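Local coordinates for protein enoyl-CoA hydratase (Bacillus halodurans, PDB 3LKE) that probably catalyses the reversible hydration of enoyl-coenzyme A thioesters, at residues A[126-131]-A[181-186]; A[104-109]-A[121-126]. One frame throughout, in Å; residues are numbered along the deposited sequence.

How the contacts relate
Two neighbouring joints of one mixed sheet show how edge and interior pairings differ in chemistry. Both use strand 125-129 and share Arg126: contact 2 sets it beside the inner strand 103-108, contact 1 beside 185-187, the outermost strand of the sheet within this chain. Contact 2 is wholly buried, and its short polar side chains grip backbone at the point where the strand begins. Contact 1 is partly buried and relies on long side chains, with a guanidinium and an amide bonding to main chain in the residues that lead into the strand. A salt bridge from Glu185 to Arg125 ties the two together, and both touch the second subunit.

Contact 1: residues A[126-131]-A[181-186]; sequences RIALRR and GLIQEI
The Arg126 guanidinium carries Gln184 OE1 over one face, 3.3 Å above the centre of its plane, while Leu182 O lies in that plane at the edge. There NE (3.0 Å) and NH2 both donate to Leu182 O, a side-on grip on one carbonyl that should fix the rotation of the group. Bends at chi2 and chi3 fold the chain back to reach it, and NH1 turns to Glu160 of the second subunit. The Gln184 amide stands 78° from the guanidinium, its OE1 accepting from Arg126 N at 2.8 Å in the carbonyl plane. The second flat group, the guanidinium of Arg130, has Ile186 CG2 over one face, offset toward the rim; its NE and NH1 are held by Glu188 and Glu175. Farther along, Ile127 and Glu185 lie side by side, CG1 against CG at 3.6 Å, and the carboxylate goes on to Arg125 and Arg196. Ala128 N donates to Glu185 O at 3.1 Å, nearly straight at 169°. Such parallel pairing, entered through a Schellman motif at Gly181 that ends helix 174-180, adds strand 185-187 to strand 125-129 after a long, mostly helical excursion, at the edge, within this chain, of the sheet of a crotonase-like fold.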
loop_
_atom_site.group_PDB
_atom_site.type_symbol
_atom_site.label_atom_id
_atom_site.label_comp_id
_atom_site.label_asym_id
_atom_site.label_seq_id
_atom_site.Cartn_x
_atom_site.Cartn_y
_atom_site.Cartn_z
ATOM N N ARG A 126 12.190 -2.975 12.935
ATOM C CA ARG A 126 11.847 -3.406 14.274
ATOM C C ARG A 126 12.226 -4.866 14.386
ATOM O O ARG A 126 11.772 -5.686 13.594
ATOM C CB ARG A 126 10.343 -3.244 14.505
ATOM C CG ARG A 126 9.864 -1.807 14.689
ATOM C CD ARG A 126 9.593 -1.093 13.368
ATOM N NE ARG A 126 8.464 -1.687 12.654
ATOM C CZ ARG A 126 8.061 -1.322 11.436
ATOM N NH1 ARG A 126 8.677 -0.349 10.784
ATOM N NH2 ARG A 126 7.029 -1.927 10.876
ATOM N N ILE A 127 13.061 -5.197 15.370
ATOM C CA ILE A 127 13.500 -6.576 15.576
ATOM C C ILE A 127 13.076 -6.993 16.975
ATOM O O ILE A 127 13.318 -6.255 17.937
ATOM C CB ILE A 127 15.038 -6.680 15.500
ATOM C CG1 ILE A 127 15.539 -6.220 14.121
ATOM C CG2 ILE A 127 15.491 -8.124 15.773
ATOM C CD1 ILE A 127 17.067 -6.029 14.057
ATOM N N ALA A 128 12.439 -8.153 17.096
ATOM C CA ALA A 128 11.945 -8.600 18.400
ATOM C C ALA A 128 12.604 -9.903 18.854
ATOM O O ALA A 128 12.973 -10.748 18.032
ATOM C CB ALA A 128 10.429 -8.794 18.343
ATOM N N LEU A 129 12.724 -10.078 20.165
ATOM C CA LEU A 129 13.025 -11.401 20.700
ATOM C C LEU A 129 11.777 -12.277 20.531
ATOM O O LEU A 129 10.656 -11.773 20.552
ATOM C CB LEU A 129 13.434 -11.313 22.177
ATOM C CG LEU A 129 14.807 -10.686 22.454
ATOM C CD1 LEU A 129 15.127 -10.702 23.950
ATOM C CD2 LEU A 129 15.886 -11.423 21.670
ATOM N N ARG A 130 11.976 -13.581 20.354
ATOM C CA ARG A 130 10.869 -14.527 20.236
ATOM C C ARG A 130 9.815 -14.366 21.337
ATOM O O ARG A 130 8.617 -14.533 21.090
ATOM C CB ARG A 130 11.406 -15.966 20.238
ATOM C CG ARG A 130 10.333 -17.050 20.236
ATOM C CD ARG A 130 9.796 -17.308 18.840
ATOM N NE ARG A 130 10.885 -17.504 17.889
ATOM C CZ ARG A 130 10.722 -17.600 16.574
ATOM N NH1 ARG A 130 9.512 -17.519 16.046
ATOM N NH2 ARG A 130 11.776 -17.774 15.789
ATOM N N ARG A 131 10.256 -14.039 22.546
ATOM C CA ARG A 131 9.353 -14.017 23.692
ATOM C C ARG A 131 8.531 -12.732 23.792
ATOM O O ARG A 131 7.646 -12.625 24.635
ATOM C CB ARG A 131 10.113 -14.246 24.998
ATOM C CG ARG A 131 11.177 -13.213 25.286
ATOM C CD ARG A 131 11.858 -13.481 26.621
ATOM N NE ARG A 131 12.952 -12.543 26.840
ATOM C CZ ARG A 131 12.817 -11.368 27.446
ATOM N NH1 ARG A 131 11.629 -10.994 27.904
ATOM N NH2 ARG A 131 13.869 -10.568 27.597
ATOM N N GLY A 181 3.874 -7.977 9.484
ATOM C CA GLY A 181 4.807 -6.954 9.059
ATOM C C GLY A 181 5.051 -5.864 10.092
ATOM O O GLY A 181 5.765 -4.895 9.811
ATOM N N LEU A 182 4.468 -6.015 11.285
ATOM C CA LEU A 182 4.694 -5.054 12.365
ATOM C C LEU A 182 6.153 -5.077 12.808
ATOM O O LEU A 182 6.712 -4.042 13.143
ATOM C CB LEU A 182 3.762 -5.305 13.556
ATOM C CG LEU A 182 2.271 -5.044 13.295
ATOM C CD1 LEU A 182 1.413 -5.507 14.466
ATOM C CD2 LEU A 182 2.037 -3.569 12.991
ATOM N N ILE A 183 6.753 -6.269 12.802
ATOM C CA ILE A 183 8.190 -6.428 13.000
ATOM C C ILE A 183 8.805 -7.058 11.752
ATOM O O ILE A 183 8.106 -7.725 10.980
ATOM C CB ILE A 183 8.490 -7.343 14.213
ATOM C CG1 ILE A 183 7.937 -6.718 15.492
ATOM C CG2 ILE A 183 9.971 -7.602 14.339
ATOM C CD1 ILE A 183 8.547 -5.424 15.848
ATOM N N GLN A 184 10.114 -6.860 11.571
ATOM C CA GLN A 184 10.811 -7.338 10.376
ATOM C C GLN A 184 11.528 -8.672 10.564
ATOM O O GLN A 184 11.757 -9.393 9.593
ATOM C CB GLN A 184 11.792 -6.277 9.869
ATOM C CG GLN A 184 11.109 -5.158 9.067
ATOM C CD GLN A 184 10.083 -4.381 9.888
ATOM O OE1 GLN A 184 10.414 -3.756 10.896
ATOM N NE2 GLN A 184 8.820 -4.424 9.452
ATOM N N GLU A 185 11.865 -8.998 11.806
ATOM C CA GLU A 185 12.537 -10.259 12.100
ATOM C C GLU A 185 12.520 -10.584 13.580
ATOM O O GLU A 185 12.297 -9.706 14.434
ATOM C CB GLU A 185 13.986 -10.249 11.590
ATOM C CG GLU A 185 14.835 -9.115 12.122
ATOM C CD GLU A 185 16.271 -9.166 11.602
ATOM O OE1 GLU A 185 16.980 -10.160 11.887
ATOM O OE2 GLU A 185 16.699 -8.208 10.923
ATOM N N ILE A 186 12.766 -11.859 13.869
ATOM C CA ILE A 186 12.799 -12.359 15.233
ATOM C C ILE A 186 14.177 -12.943 15.498
ATOM O O ILE A 186 14.728 -13.634 14.630
ATOM C CB ILE A 186 11.741 -13.455 15.425
ATOM C CG1 ILE A 186 10.333 -12.877 15.215
ATOM C CG2 ILE A 186 11.858 -14.094 16.800
ATOM C CD1 ILE A 186 9.223 -13.898 15.330
#

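Contact 2: residues A[104-109]-A[121-126]; sequences TVALIN and LACDRR
Thr104 and the turn before strand 125-129 form the first shell. Asp124 N donates to Thr104 OG1 at 2.9 Å and, weakly, to Thr104 O, so hydroxyl and carbonyl of one residue both receive it. The hydroxyl is brought there by a chi1 of 55°, which sets OG1 in the crowded position between backbone N and carbonyl carbon. In return Thr104 N donates to Asp124 OD2 at 3.0 Å, arriving from above the carboxylate plane, so the two residues clasp each other in both directions. Beyond this clasp the ladder is parallel: Arg125 N reaches Thr104 O at 3.2 Å, nearly along the C=O axis, and Ala106 N meets Arg125 O at 3.0 Å in the carbonyl plane. On the side of Ala106 and Arg126, Cys123 SG rests against Ala106 CB at 3.9 Å.

Farther out, Lys216 salt-bridges Asp124 OD2 and Tyr159 of the second subunit bonds OD1, which would probably favour the charged carboxylate in this buried place. An alanine at Asp124 would remove the acceptor for Thr104 N and the ties to Lys216 and to Tyr159 of the second subunit, and would probably loosen the start of the ladder. The turn itself is braced by Arg126, whose NH1, the nitrogen that also reaches across to the second subunit, donates to Cys123 O at 3.0 Å, in the guanidinium plane. On the other side of the sheet, Val105 and Arg125 both pack on Tyr200 of helix 190-205. Neighbouring parallel strands, joined by a short excursion through strand 111-113 and helix 115-118 and reaching a second subunit, are consistent with the core of the crotonase fold and its oligomeric assembly.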
loop_
_atom_site.group_PDB
_atom_site.type_symbol
_atom_site.label_atom_id
_atom_site.label_comp_id
_atom_site.label_asym_id
_atom_site.label_seq_id
_atom_site.Cartn_x
_atom_site.Cartn_y
_atom_site.Cartn_z
ATOM N N THR A 104 17.120 3.970 11.767
ATOM C CA THR A 104 16.496 3.807 13.076
ATOM C C THR A 104 16.027 2.363 13.290
ATOM O O THR A 104 15.357 1.778 12.437
ATOM C CB THR A 104 15.319 4.792 13.242
ATOM O OG1 THR A 104 14.399 4.603 12.158
ATOM C CG2 THR A 104 15.829 6.213 13.223
ATOM N N VAL A 105 16.409 1.778 14.425
ATOM C CA VAL A 105 16.065 0.399 14.721
ATOM C C VAL A 105 15.528 0.294 16.146
ATOM O O VAL A 105 16.134 0.831 17.072
ATOM C CB VAL A 105 17.311 -0.507 14.605
ATOM C CG1 VAL A 105 16.953 -1.964 14.880
ATOM C CG2 VAL A 105 17.950 -0.346 13.235
ATOM N N ALA A 106 14.406 -0.403 16.319
ATOM C CA ALA A 106 13.872 -0.676 17.651
ATOM C C ALA A 106 14.073 -2.139 18.008
ATOM O O ALA A 106 13.789 -3.031 17.213
ATOM C CB ALA A 106 12.388 -0.296 17.724
ATOM N N LEU A 107 14.601 -2.389 19.203
ATOM C CA LEU A 107 14.819 -3.762 19.642
ATOM C C LEU A 107 13.773 -4.088 20.694
ATOM O O LEU A 107 13.836 -3.553 21.805
ATOM C CB LEU A 107 16.232 -3.919 20.226
ATOM C CG LEU A 107 17.352 -3.416 19.314
ATOM C CD1 LEU A 107 18.725 -3.591 19.976
ATOM C CD2 LEU A 107 17.298 -4.174 17.998
ATOM N N ILE A 108 12.812 -4.934 20.333
ATOM C CA ILE A 108 11.709 -5.265 21.226
ATOM C C ILE A 108 12.032 -6.551 21.968
ATOM O O ILE A 108 11.868 -7.637 21.422
ATOM C CB ILE A 108 10.384 -5.473 20.467
ATOM C CG1 ILE A 108 10.153 -4.361 19.430
ATOM C CG2 ILE A 108 9.224 -5.568 21.448
ATOM C CD1 ILE A 108 10.094 -2.955 20.034
ATOM N N ASN A 109 12.477 -6.413 23.212
ATOM C CA ASN A 109 12.976 -7.562 23.968
ATOM C C ASN A 109 11.888 -8.312 24.729
ATOM O O ASN A 109 11.879 -9.534 24.759
ATOM C CB ASN A 109 14.095 -7.143 24.916
ATOM C CG ASN A 109 13.636 -6.123 25.944
ATOM O OD1 ASN A 109 12.999 -5.135 25.605
ATOM N ND2 ASN A 109 13.964 -6.358 27.203
ATOM N N LEU A 121 6.834 1.940 15.514
ATOM C CA LEU A 121 6.468 1.708 14.122
ATOM C C LEU A 121 7.030 2.785 13.201
ATOM O O LEU A 121 7.074 2.603 11.977
ATOM C CB LEU A 121 4.950 1.593 13.978
ATOM C CG LEU A 121 4.348 0.377 14.672
ATOM C CD1 LEU A 121 2.814 0.427 14.576
ATOM C CD2 LEU A 121 4.875 -0.901 14.030
ATOM N N ALA A 122 7.494 3.890 13.791
ATOM C CA ALA A 122 8.166 4.934 13.029
ATOM C C ALA A 122 9.588 4.558 12.610
ATOM O O ALA A 122 10.185 5.231 11.771
ATOM C CB ALA A 122 8.188 6.220 13.806
ATOM N N CYS A 123 10.130 3.495 13.200
ATOM C CA CYS A 123 11.521 3.113 12.934
ATOM C C CYS A 123 11.649 2.411 11.589
ATOM O O CYS A 123 10.678 1.857 11.061
ATOM C CB CYS A 123 12.061 2.176 14.017
ATOM S SG CYS A 123 12.267 2.940 15.628
ATOM N N ASP A 124 12.863 2.438 11.048
ATOM C CA ASP A 124 13.164 1.775 9.779
ATOM C C ASP A 124 13.085 0.261 9.879
ATOM O O ASP A 124 12.759 -0.410 8.921
ATOM C CB ASP A 124 14.556 2.145 9.303
ATOM C CG ASP A 124 14.680 3.601 8.933
ATOM O OD1 ASP A 124 13.689 4.200 8.440
ATOM O OD2 ASP A 124 15.783 4.144 9.114
ATOM N N ARG A 125 13.413 -0.279 11.051
ATOM C CA ARG A 125 13.347 -1.716 11.237
ATOM C C ARG A 125 13.037 -1.986 12.700
ATOM O O ARG A 125 13.499 -1.270 13.574
ATOM C CB ARG A 125 14.673 -2.386 10.820
ATOM C CG ARG A 125 14.611 -3.905 10.740
ATOM C CD ARG A 125 15.850 -4.484 10.025
ATOM N NE ARG A 125 15.688 -5.894 9.674
ATOM C CZ ARG A 125 15.048 -6.340 8.606
ATOM N NH1 ARG A 125 14.442 -5.481 7.784
ATOM N NH2 ARG A 125 14.976 -7.649 8.371
ATOM N N ARG A 126 12.190 -2.975 12.935
ATOM C CA ARG A 126 11.847 -3.406 14.274
ATOM C C ARG A 126 12.226 -4.866 14.386
ATOM O O ARG A 126 11.772 -5.686 13.594
ATOM C CB ARG A 126 10.343 -3.244 14.505
ATOM C CG ARG A 126 9.864 -1.807 14.689
ATOM C CD ARG A 126 9.593 -1.093 13.368
ATOM N NE ARG A 126 8.464 -1.687 12.654
ATOM C CZ ARG A 126 8.061 -1.322 11.436
ATOM N NH1 ARG A 126 8.677 -0.349 10.784
ATOM N NH2 ARG A 126 7.029 -1.927 10.876
#